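Local atomic coordinates of IclR transcriptional regulator (Thermotoga maritima, PDB entry 1MKM), a protein that probably binds DNA and regulates transcription as a member of the IclR family, using a winged helix-turn-helix domain. Residues B[15-18]-B[23-26]; B[89-92]-B[98-101]; B[105-110]-B[156-161]. All blocks are in the same frame, centred on the assembly; numbering follows the deposited sequence.

Overall arrangement
The three contacts follow one another along the chain; none encloses or crosses another. Contact 1 comes first, in the winged helix-turn-helix region, where it closes the four-residue turn leaving helix 6-19 and leads into helix 26-32. Contact 2 closes the five residues between helix 79-93 and strand 98-105, laying the helix end against the six-stranded antiparallel sheet of the C-terminal part. That strand runs on into the 105-110 hairpin, which contact 3 joins to the end of helix 148-157 across 45 intervening residues. The centre of contact 1 lies about 33 Å from the centre of each of the others, whereas the centres of contacts 2 and 3 are about 24 Å apart.

Contact 1 (B[15-18]-B[23-26])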
ATOM      1  N   ASP B  15     -23.164  10.841  10.826  1.00 65.69           N
ATOM      2  CA  ASP B  15     -22.495  11.884  10.058  1.00 57.54           C
ATOM      3  C   ASP B  15     -21.071  12.049  10.540  1.00 59.09           C
ATOM      4  O   ASP B  15     -20.166  12.329   9.748  1.00 59.74           O
ATOM      5  CB  ASP B  15     -23.228  13.222  10.174  1.00 58.32           C
ATOM      6  CG  ASP B  15     -22.506  14.351   9.440  1.00 63.86           C
ATOM      7  OD1 ASP B  15     -21.590  14.970  10.025  1.00 61.83           O
ATOM      8  OD2 ASP B  15     -22.840  14.616   8.267  1.00 67.98           O
ATOM      9  N   PHE B  16     -20.876  11.850  11.841  1.00 59.11           N
ATOM     10  CA  PHE B  16     -19.565  11.978  12.463  1.00 57.39           C
ATOM     11  C   PHE B  16     -18.582  10.865  12.097  1.00 60.37           C
ATOM     12  O   PHE B  16     -17.406  11.126  11.871  1.00 64.45           O
ATOM     13  CB  PHE B  16     -19.710  12.036  13.989  1.00 47.65           C
ATOM     14  CG  PHE B  16     -18.408  11.875  14.728  1.00 48.38           C
ATOM     15  CD1 PHE B  16     -17.417  12.854  14.648  1.00 55.24           C
ATOM     16  CD2 PHE B  16     -18.164  10.730  15.484  1.00 56.63           C
ATOM     17  CE1 PHE B  16     -16.199  12.700  15.306  1.00 52.54           C
ATOM     18  CE2 PHE B  16     -16.953  10.554  16.149  1.00 59.49           C
ATOM     19  CZ  PHE B  16     -15.962  11.548  16.059  1.00 68.48           C
ATOM     20  N   ILE B  17     -19.049   9.626  12.058  1.00 64.41           N
ATOM     21  CA  ILE B  17     -18.157   8.522  11.737  1.00 64.50           C
ATOM     22  C   ILE B  17     -17.715   8.612  10.283  1.00 62.53           C
ATOM     23  O   ILE B  17     -16.587   8.240   9.945  1.00 60.46           O
ATOM     24  CB  ILE B  17     -18.843   7.160  12.022  1.00 71.58           C
ATOM     25  CG1 ILE B  17     -19.267   7.108  13.499  1.00 57.02           C
ATOM     26  CG2 ILE B  17     -17.900   6.007  11.692  1.00 43.77           C
ATOM     27  CD1 ILE B  17     -20.010   5.863  13.875  1.00 57.88           C
ATOM     28  N   VAL B  18     -18.599   9.121   9.426  1.00 65.07           N
ATOM     29  CA  VAL B  18     -18.284   9.279   8.004  1.00 62.62           C
ATOM     30  C   VAL B  18     -17.190  10.314   7.772  1.00 63.98           C
ATOM     31  O   VAL B  18     -16.288  10.092   6.961  1.00 63.74           O
ATOM     32  CB  VAL B  18     -19.512   9.725   7.170  1.00 53.71           C
ATOM     33  CG1 VAL B  18     -19.050  10.516   5.953  1.00 47.50           C
ATOM     34  CG2 VAL B  18     -20.296   8.519   6.686  1.00 51.18           C
ATOM     35  N   ASP B  23     -10.909   5.724  12.891  1.00 62.27           N
ATOM     36  CA  ASP B  23     -12.064   5.014  13.459  1.00 68.77           C
ATOM     37  C   ASP B  23     -12.517   5.537  14.822  1.00 63.34           C
ATOM     38  O   ASP B  23     -11.961   6.506  15.340  1.00 65.08           O
ATOM     39  CB  ASP B  23     -11.756   3.525  13.569  1.00 65.09           C
ATOM     40  CG  ASP B  23     -10.560   3.256  14.428  1.00 68.04           C
ATOM     41  OD1 ASP B  23     -10.026   2.130  14.358  1.00 54.97           O
ATOM     42  OD2 ASP B  23     -10.163   4.180  15.175  1.00 65.82           O
ATOM     43  N   VAL B  24     -13.520   4.881  15.402  1.00 60.42           N
ATOM     44  CA  VAL B  24     -14.061   5.305  16.689  1.00 60.01           C
ATOM     45  C   VAL B  24     -14.599   4.135  17.535  1.00 58.53           C
ATOM     46  O   VAL B  24     -15.216   3.210  17.010  1.00 60.50           O
ATOM     47  CB  VAL B  24     -15.210   6.333  16.468  1.00 52.11           C
ATOM     48  CG1 VAL B  24     -16.445   5.622  15.970  1.00 43.34           C
ATOM     49  CG2 VAL B  24     -15.503   7.094  17.744  1.00 54.58           C
ATOM     50  N   SER B  25     -14.377   4.201  18.846  1.00 66.98           N
ATOM     51  CA  SER B  25     -14.829   3.162  19.778  1.00 66.00           C
ATOM     52  C   SER B  25     -16.180   3.523  20.365  1.00 64.61           C
ATOM     53  O   SER B  25     -16.545   4.697  20.400  1.00 71.69           O
ATOM     54  CB  SER B  25     -13.850   3.025  20.936  1.00 65.88           C
ATOM     55  OG  SER B  25     -13.875   4.196  21.740  1.00 57.69           O
ATOM     56  N   VAL B  26     -16.913   2.518  20.838  1.00 61.64           N
ATOM     57  CA  VAL B  26     -18.214   2.763  21.447  1.00 65.77           C
ATOM     58  C   VAL B  26     -18.008   3.789  22.551  1.00 63.05           C
ATOM     59  O   VAL B  26     -18.796   4.721  22.713  1.00 62.12           O
ATOM     60  CB  VAL B  26     -18.808   1.481  22.080  1.00 78.18           C
ATOM     61  CG1 VAL B  26     -18.921   0.388  21.043  1.00 92.74           C
ATOM     62  CG2 VAL B  26     -17.940   1.013  23.232  1.00 81.84           C
TER
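Val-24 reaches back to Phe-16 and Ile-17 where the chain turns after the first helix of the winged helix-turn-helix domain. The fuller part is the Ile-17 side: Val-24 CG1 lies 4.0 Å from Ile-17 CG1 and 4.1 Å from Ile-17 CD1. The two side chains cross at about a right angle, and one valine methyl touches both carbons of the isoleucine's ethyl arm. A chi1 of 74° sets Val-24 CG1 between its own backbone N and carbonyl carbon, and from there it faces the helix. Both residues are buried: Ile-17 also packs on Met-44, Val-53 and Ile-29, and Val-24 on Ile-29, while the backbone of Val-24 hydrogen-bonds to Tyr-61 in a strand of the wing.

On the Phe-16 side a single ring carbon meets the valine. This partly exposed residue carries its ring anti to the backbone N (chi1 168°), and the ring offers an edge rather than a face. Polar groups lie beyond the apolar patch: Asp-23, pointing away from the helix, forms a salt bridge with Lys-56, and Ser-25 caps the next helix through a hydrogen bond from Glu-28 N to Ser-25 OG. The interface between the segments is small, 109 Å² in all, and its aromatic half comes down to one approach, Val-24 CG2 lying 4.1 Å from Phe-16 CE2, near the ring plane.

Contact 2 (B[89-92]-B[98-101]); sequences VDIM and TVHL
The peptide group joining Ile-91 to Met-92 presents one of its faces to Val-99, whose CG2 stands almost straight above Met-92 N at 3.8 Å, along the normal to the amide plane. At the oxygen edge of the same peptide, Ile-91 O is hydrogen-bonded with Thr-95 OG1. The other flat group, the imidazole of His-100, plays no part across this contact: it lies on the opposite side of the strand, where its ring meets that of Tyr-111 with the planes at about 40°.

The same methyl also fits between two helix side chains. It touches Ile-91 CG2 at 3.8 Å, and Met-92 CB lies 3.9 Å from Val-99 CG2. Val-99 can do this because its CG1 is anti to the backbone N (chi1 -179°), which leaves CG2 beside that N and turned to the helix. Ile-91 and Val-99 cross at about a right angle. Met-92 contributes its CB, while the rest of its chain bends away and the residue packs on Val-115.

This is how the last turns of helix 79-93 lie on the antiparallel sheet of the GAF-like C-terminal domain. Ile-91 reaches Ile-217 in the sheet and Val-235 in helix 226-246, so it sits among three elements. The side chain of Val-99 is about 10 Å from the bound zinc ion, too far to be a ligand of it. With carbon atoms doing nearly all the touching, the contact rests on dispersion and exclusion of water, and shape fixes its geometry more than any directed bond.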
ATOM      1  N   VAL B  89     -14.611  10.549 -19.721  1.00 54.60           N
ATOM      2  CA  VAL B  89     -13.317   9.887 -19.625  1.00 54.09           C
ATOM      3  C   VAL B  89     -12.506  10.241 -20.875  1.00 56.94           C
ATOM      4  O   VAL B  89     -11.295  10.460 -20.801  1.00 54.03           O
ATOM      5  CB  VAL B  89     -13.473   8.342 -19.514  1.00 48.45           C
ATOM      6  CG1 VAL B  89     -12.116   7.686 -19.391  1.00 39.75           C
ATOM      7  CG2 VAL B  89     -14.326   7.985 -18.296  1.00 48.06           C
ATOM      8  N   ASP B  90     -13.180  10.327 -22.018  1.00 50.27           N
ATOM      9  CA  ASP B  90     -12.480  10.665 -23.244  1.00 59.42           C
ATOM     10  C   ASP B  90     -11.979  12.114 -23.198  1.00 65.36           C
ATOM     11  O   ASP B  90     -10.829  12.394 -23.571  1.00 65.70           O
ATOM     12  CB  ASP B  90     -13.392  10.424 -24.454  1.00 57.50           C
ATOM     13  CG  ASP B  90     -12.667  10.601 -25.798  1.00 55.24           C
ATOM     14  OD1 ASP B  90     -11.465  10.258 -25.923  1.00 49.63           O
ATOM     15  OD2 ASP B  90     -13.327  11.074 -26.742  1.00 56.99           O
ATOM     16  N   ILE B  91     -12.827  13.024 -22.720  1.00 63.90           N
ATOM     17  CA  ILE B  91     -12.448  14.428 -22.620  1.00 55.19           C
ATOM     18  C   ILE B  91     -11.226  14.559 -21.726  1.00 58.84           C
ATOM     19  O   ILE B  91     -10.377  15.414 -21.957  1.00 57.81           O
ATOM     20  CB  ILE B  91     -13.584  15.297 -22.025  1.00 60.43           C
ATOM     21  CG1 ILE B  91     -14.834  15.201 -22.904  1.00 56.42           C
ATOM     22  CG2 ILE B  91     -13.119  16.751 -21.914  1.00 50.00           C
ATOM     23  CD1 ILE B  91     -16.017  15.970 -22.378  1.00 59.22           C
ATOM     24  N   MET B  92     -11.133  13.717 -20.700  1.00 53.46           N
ATOM     25  CA  MET B  92      -9.989  13.785 -19.803  1.00 55.74           C
ATOM     26  C   MET B  92      -8.710  13.236 -20.443  1.00 59.88           C
ATOM     27  O   MET B  92      -7.605  13.738 -20.193  1.00 49.90           O
ATOM     28  CB  MET B  92     -10.278  13.018 -18.521  1.00 48.27           C
ATOM     29  CG  MET B  92      -9.109  12.970 -17.549  1.00 59.83           C
ATOM     30  SD  MET B  92      -7.857  11.701 -17.909  1.00 57.05           S
ATOM     31  CE  MET B  92      -8.802  10.241 -17.569  1.00 54.47           C
ATOM     32  N   THR B  98      -9.110  17.610 -15.478  1.00 46.11           N
ATOM     33  CA  THR B  98     -10.236  17.090 -14.718  1.00 40.33           C
ATOM     34  C   THR B  98     -11.508  17.573 -15.430  1.00 45.05           C
ATOM     35  O   THR B  98     -11.559  18.690 -15.943  1.00 47.01           O
ATOM     36  CB  THR B  98     -10.195  17.615 -13.276  1.00 33.76           C
ATOM     37  OG1 THR B  98      -8.985  17.165 -12.650  1.00 51.04           O
ATOM     38  CG2 THR B  98     -11.384  17.124 -12.481  1.00 37.94           C
ATOM     39  N   VAL B  99     -12.516  16.709 -15.465  1.00 50.19           N
ATOM     40  CA  VAL B  99     -13.793  16.973 -16.125  1.00 50.26           C
ATOM     41  C   VAL B  99     -14.935  16.855 -15.112  1.00 53.47           C
ATOM     42  O   VAL B  99     -14.933  15.931 -14.303  1.00 55.51           O
ATOM     43  CB  VAL B  99     -14.031  15.926 -17.236  1.00 43.74           C
ATOM     44  CG1 VAL B  99     -15.357  16.186 -17.964  1.00 41.79           C
ATOM     45  CG2 VAL B  99     -12.857  15.933 -18.201  1.00 44.53           C
ATOM     46  N   HIS B 100     -15.899  17.776 -15.153  1.00 51.12           N
ATOM     47  CA  HIS B 100     -17.044  17.727 -14.244  1.00 51.89           C
ATOM     48  C   HIS B 100     -18.338  17.714 -15.027  1.00 51.67           C
ATOM     49  O   HIS B 100     -18.396  18.169 -16.167  1.00 54.04           O
ATOM     50  CB  HIS B 100     -17.080  18.939 -13.306  1.00 41.32           C
ATOM     51  CG  HIS B 100     -15.925  19.014 -12.362  1.00 37.14           C
ATOM     52  ND1 HIS B 100     -15.936  18.409 -11.123  1.00 33.22           N
ATOM     53  CD2 HIS B 100     -14.718  19.616 -12.478  1.00 34.56           C
ATOM     54  CE1 HIS B 100     -14.786  18.635 -10.514  1.00 36.85           C
ATOM     55  NE2 HIS B 100     -14.026  19.365 -11.315  1.00 41.78           N
ATOM     56  N   LEU B 101     -19.378  17.179 -14.401  1.00 55.73           N
ATOM     57  CA  LEU B 101     -20.707  17.134 -14.992  1.00 56.24           C
ATOM     58  C   LEU B 101     -21.653  17.507 -13.867  1.00 51.94           C
ATOM     59  O   LEU B 101     -21.805  16.746 -12.904  1.00 54.85           O
ATOM     60  CB  LEU B 101     -21.052  15.730 -15.499  1.00 51.30           C
ATOM     61  CG  LEU B 101     -22.484  15.631 -16.053  1.00 51.40           C
ATOM     62  CD1 LEU B 101     -22.546  16.406 -17.342  1.00 37.30           C
ATOM     63  CD2 LEU B 101     -22.915  14.174 -16.292  1.00 42.23           C
TER

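Contact 3 (B[105-110]-B[156-161]); sequences DGFEGV and KIVELK
Phe-107 meets Val-158 and Ile-157, and everything that passes between the two segments is apolar. The closest approach is Phe-107 CD2 to Val-158 CG2, at 3.4 Å, a tight distance for two carbons; this methyl comes in at the ring edge, near the ring plane, and also lies 3.7 Å from Phe-107 CB. Ile-157 uses its end, with CD1 3.7 Å from Phe-107 CE2, approaching obliquely while the side chains as a whole cross at about a right angle. A chi1 of -70° leaves the phenyl group beside its own backbone N, from where CD2 and CE2 face the end of helix 148-157. With the ring of Phe-107 cut back to the methyl of an alanine, Val-158 CG2 and Ile-157 CD1 would probably lose their neighbour and a gap would be likely to open between hairpin and helix end.

Among aromatic groups, the ring of Phe-107 also meets that of Tyr-154, with planes at about 55°.

Polar interactions fix the hairpin itself. Asp-105 N donates to Glu-108 O at 2.9 Å, and the return bond from Glu-108 N to Asp-105 O is weak at 3.4 Å. Charged and polar side chains brace it further: Glu-108 forms a salt bridge with Lys-130, and Lys-104 hydrogen-bonds to Gly-106 O.

Ile-157 is exposed and touches a crystal neighbour, so its exact pose may owe something to the lattice. With Gly-106 and Phe-107 as the two central residues and backbone angles close to type II', the arrangement is a two-residue beta-hairpin linking strands 98-105 and 108-115 of the sheet.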
ATOM      1  N   ASP B 105     -30.429  21.509 -10.788  1.00 54.00           N
ATOM      2  CA  ASP B 105     -31.506  21.248  -9.826  1.00 64.67           C
ATOM      3  C   ASP B 105     -31.998  22.558  -9.210  1.00 61.04           C
ATOM      4  O   ASP B 105     -31.563  22.957  -8.122  1.00 52.49           O
ATOM      5  CB  ASP B 105     -31.023  20.308  -8.721  1.00 66.97           C
ATOM      6  CG  ASP B 105     -32.161  19.776  -7.878  1.00 71.12           C
ATOM      7  OD1 ASP B 105     -33.072  19.140  -8.450  1.00 77.21           O
ATOM      8  OD2 ASP B 105     -32.145  19.989  -6.649  1.00 76.76           O
ATOM      9  N   GLY B 106     -32.915  23.211  -9.917  1.00 67.15           N
ATOM     10  CA  GLY B 106     -33.438  24.483  -9.466  1.00 66.31           C
ATOM     11  C   GLY B 106     -32.448  25.591  -9.790  1.00 64.22           C
ATOM     12  O   GLY B 106     -32.042  25.761 -10.943  1.00 66.17           O
ATOM     13  N   PHE B 107     -32.054  26.329  -8.758  1.00 62.43           N
ATOM     14  CA  PHE B 107     -31.117  27.439  -8.866  1.00 62.73           C
ATOM     15  C   PHE B 107     -29.753  27.018  -8.320  1.00 68.37           C
ATOM     16  O   PHE B 107     -28.917  27.854  -7.946  1.00 65.44           O
ATOM     17  CB  PHE B 107     -31.650  28.644  -8.082  1.00 75.37           C
ATOM     18  CG  PHE B 107     -32.857  29.299  -8.708  1.00 77.14           C
ATOM     19  CD1 PHE B 107     -33.656  28.609  -9.619  1.00 73.97           C
ATOM     20  CD2 PHE B 107     -33.202  30.606  -8.373  1.00 80.01           C
ATOM     21  CE1 PHE B 107     -34.780  29.208 -10.184  1.00 84.50           C
ATOM     22  CE2 PHE B 107     -34.327  31.215  -8.932  1.00 84.26           C
ATOM     23  CZ  PHE B 107     -35.114  30.515  -9.840  1.00 78.70           C
ATOM     24  N   GLU B 108     -29.553  25.703  -8.262  1.00 68.90           N
ATOM     25  CA  GLU B 108     -28.302  25.104  -7.804  1.00 62.07           C
ATOM     26  C   GLU B 108     -27.905  23.998  -8.768  1.00 59.59           C
ATOM     27  O   GLU B 108     -28.695  23.556  -9.605  1.00 53.65           O
ATOM     28  CB  GLU B 108     -28.457  24.488  -6.417  1.00 69.39           C
ATOM     29  CG  GLU B 108     -28.200  25.431  -5.270  1.00 83.62           C
ATOM     30  CD  GLU B 108     -28.187  24.708  -3.943  1.00 85.60           C
ATOM     31  OE1 GLU B 108     -29.177  24.005  -3.647  1.00 92.01           O
ATOM     32  OE2 GLU B 108     -27.193  24.838  -3.198  1.00 86.48           O
ATOM     33  N   GLY B 109     -26.661  23.560  -8.635  1.00 66.76           N
ATOM     34  CA  GLY B 109     -26.158  22.476  -9.449  1.00 59.39           C
ATOM     35  C   GLY B 109     -25.587  21.417  -8.520  1.00 55.24           C
ATOM     36  O   GLY B 109     -25.236  21.702  -7.371  1.00 43.08           O
ATOM     37  N   VAL B 110     -25.511  20.186  -9.008  1.00 54.42           N
ATOM     38  CA  VAL B 110     -24.954  19.100  -8.212  1.00 58.49           C
ATOM     39  C   VAL B 110     -23.942  18.295  -9.022  1.00 48.00           C
ATOM     40  O   VAL B 110     -24.181  17.948 -10.178  1.00 56.82           O
ATOM     41  CB  VAL B 110     -26.030  18.094  -7.723  1.00 43.01           C
ATOM     42  CG1 VAL B 110     -25.390  17.163  -6.722  1.00 40.11           C
ATOM     43  CG2 VAL B 110     -27.219  18.802  -7.123  1.00 51.09           C
ATOM     44  N   LYS B 156     -33.183  37.615  -9.665  1.00 99.49           N
ATOM     45  CA  LYS B 156     -34.053  38.252  -8.696  1.00101.06           C
ATOM     46  C   LYS B 156     -33.931  37.641  -7.298  1.00105.18           C
ATOM     47  O   LYS B 156     -33.936  38.363  -6.302  1.00112.42           O
ATOM     48  CB  LYS B 156     -35.502  38.162  -9.180  1.00 95.06           C
ATOM     49  CG  LYS B 156     -35.891  39.198 -10.240  1.00 88.44           C
ATOM     50  CD  LYS B 156     -37.262  38.898 -10.863  1.00 77.32           C
ATOM     51  CE  LYS B 156     -38.253  38.284  -9.866  1.00 78.71           C
ATOM     52  NZ  LYS B 156     -38.562  39.147  -8.691  1.00 72.86           N
ATOM     53  N   ILE B 157     -33.811  36.317  -7.225  1.00106.23           N
ATOM     54  CA  ILE B 157     -33.715  35.622  -5.938  1.00106.61           C
ATOM     55  C   ILE B 157     -32.289  35.426  -5.413  1.00106.66           C
ATOM     56  O   ILE B 157     -31.867  36.076  -4.451  1.00110.07           O
ATOM     57  CB  ILE B 157     -34.396  34.222  -6.006  1.00107.09           C
ATOM     58  CG1 ILE B 157     -35.855  34.367  -6.455  1.00108.03           C
ATOM     59  CG2 ILE B 157     -34.322  33.535  -4.643  1.00 98.31           C
ATOM     60  CD1 ILE B 157     -36.601  33.048  -6.593  1.00106.54           C
ATOM     61  N   VAL B 158     -31.564  34.515  -6.057  1.00100.36           N
ATOM     62  CA  VAL B 158     -30.197  34.155  -5.693  1.00 89.74           C
ATOM     63  C   VAL B 158     -29.221  35.294  -5.439  1.00 82.88           C
ATOM     64  O   VAL B 158     -29.071  36.188  -6.268  1.00 81.22           O
ATOM     65  CB  VAL B 158     -29.593  33.238  -6.768  1.00 90.20           C
ATOM     66  CG1 VAL B 158     -28.156  32.892  -6.420  1.00 94.97           C
ATOM     67  CG2 VAL B 158     -30.433  31.980  -6.886  1.00 94.01           C
ATOM     68  N   GLU B 159     -28.559  35.247  -4.284  1.00 77.98           N
ATOM     69  CA  GLU B 159     -27.563  36.253  -3.925  1.00 79.33           C
ATOM     70  C   GLU B 159     -26.303  35.967  -4.757  1.00 87.35           C
ATOM     71  O   GLU B 159     -26.202  34.921  -5.411  1.00 86.24           O
ATOM     72  CB  GLU B 159     -27.237  36.177  -2.422  1.00 79.11           C
ATOM     73  CG  GLU B 159     -26.018  37.002  -1.991  1.00 89.39           C
ATOM     74  CD  GLU B 159     -25.686  36.879  -0.506  1.00 89.80           C
ATOM     75  OE1 GLU B 159     -25.786  35.768   0.051  1.00 88.16           O
ATOM     76  OE2 GLU B 159     -25.302  37.899   0.106  1.00101.18           O
ATOM     77  N   LEU B 160     -25.350  36.894  -4.741  1.00 86.24           N
ATOM     78  CA  LEU B 160     -24.123  36.728  -5.504  1.00 84.58           C
ATOM     79  C   LEU B 160     -22.892  36.960  -4.641  1.00 89.76           C
ATOM     80  O   LEU B 160     -21.905  37.535  -5.103  1.00 96.05           O
ATOM     81  CB  LEU B 160     -24.105  37.695  -6.692  1.00 78.06           C
ATOM     82  CG  LEU B 160     -25.268  37.617  -7.694  1.00 76.90           C
ATOM     83  CD1 LEU B 160     -25.073  38.658  -8.785  1.00 76.98           C
ATOM     84  CD2 LEU B 160     -25.341  36.233  -8.314  1.00 83.92           C
ATOM     85  N   LYS B 161     -22.946  36.508  -3.390  1.00 89.13           N
ATOM     86  CA  LYS B 161     -21.822  36.680  -2.478  1.00 94.87           C
ATOM     87  C   LYS B 161     -20.512  36.367  -3.190  1.00 97.85           C
ATOM     88  O   LYS B 161     -20.200  35.211  -3.461  1.00101.05           O
ATOM     89  CB  LYS B 161     -21.976  35.777  -1.254  1.00 95.00           C
ATOM     90  CG  LYS B 161     -20.806  35.868  -0.281  1.00 97.57           C
ATOM     91  CD  LYS B 161     -21.029  35.012   0.958  1.00101.31           C
ATOM     92  CE  LYS B 161     -19.783  34.987   1.833  1.00103.17           C
ATOM     93  NZ  LYS B 161     -19.972  34.190   3.077  1.00 99.84           N
TER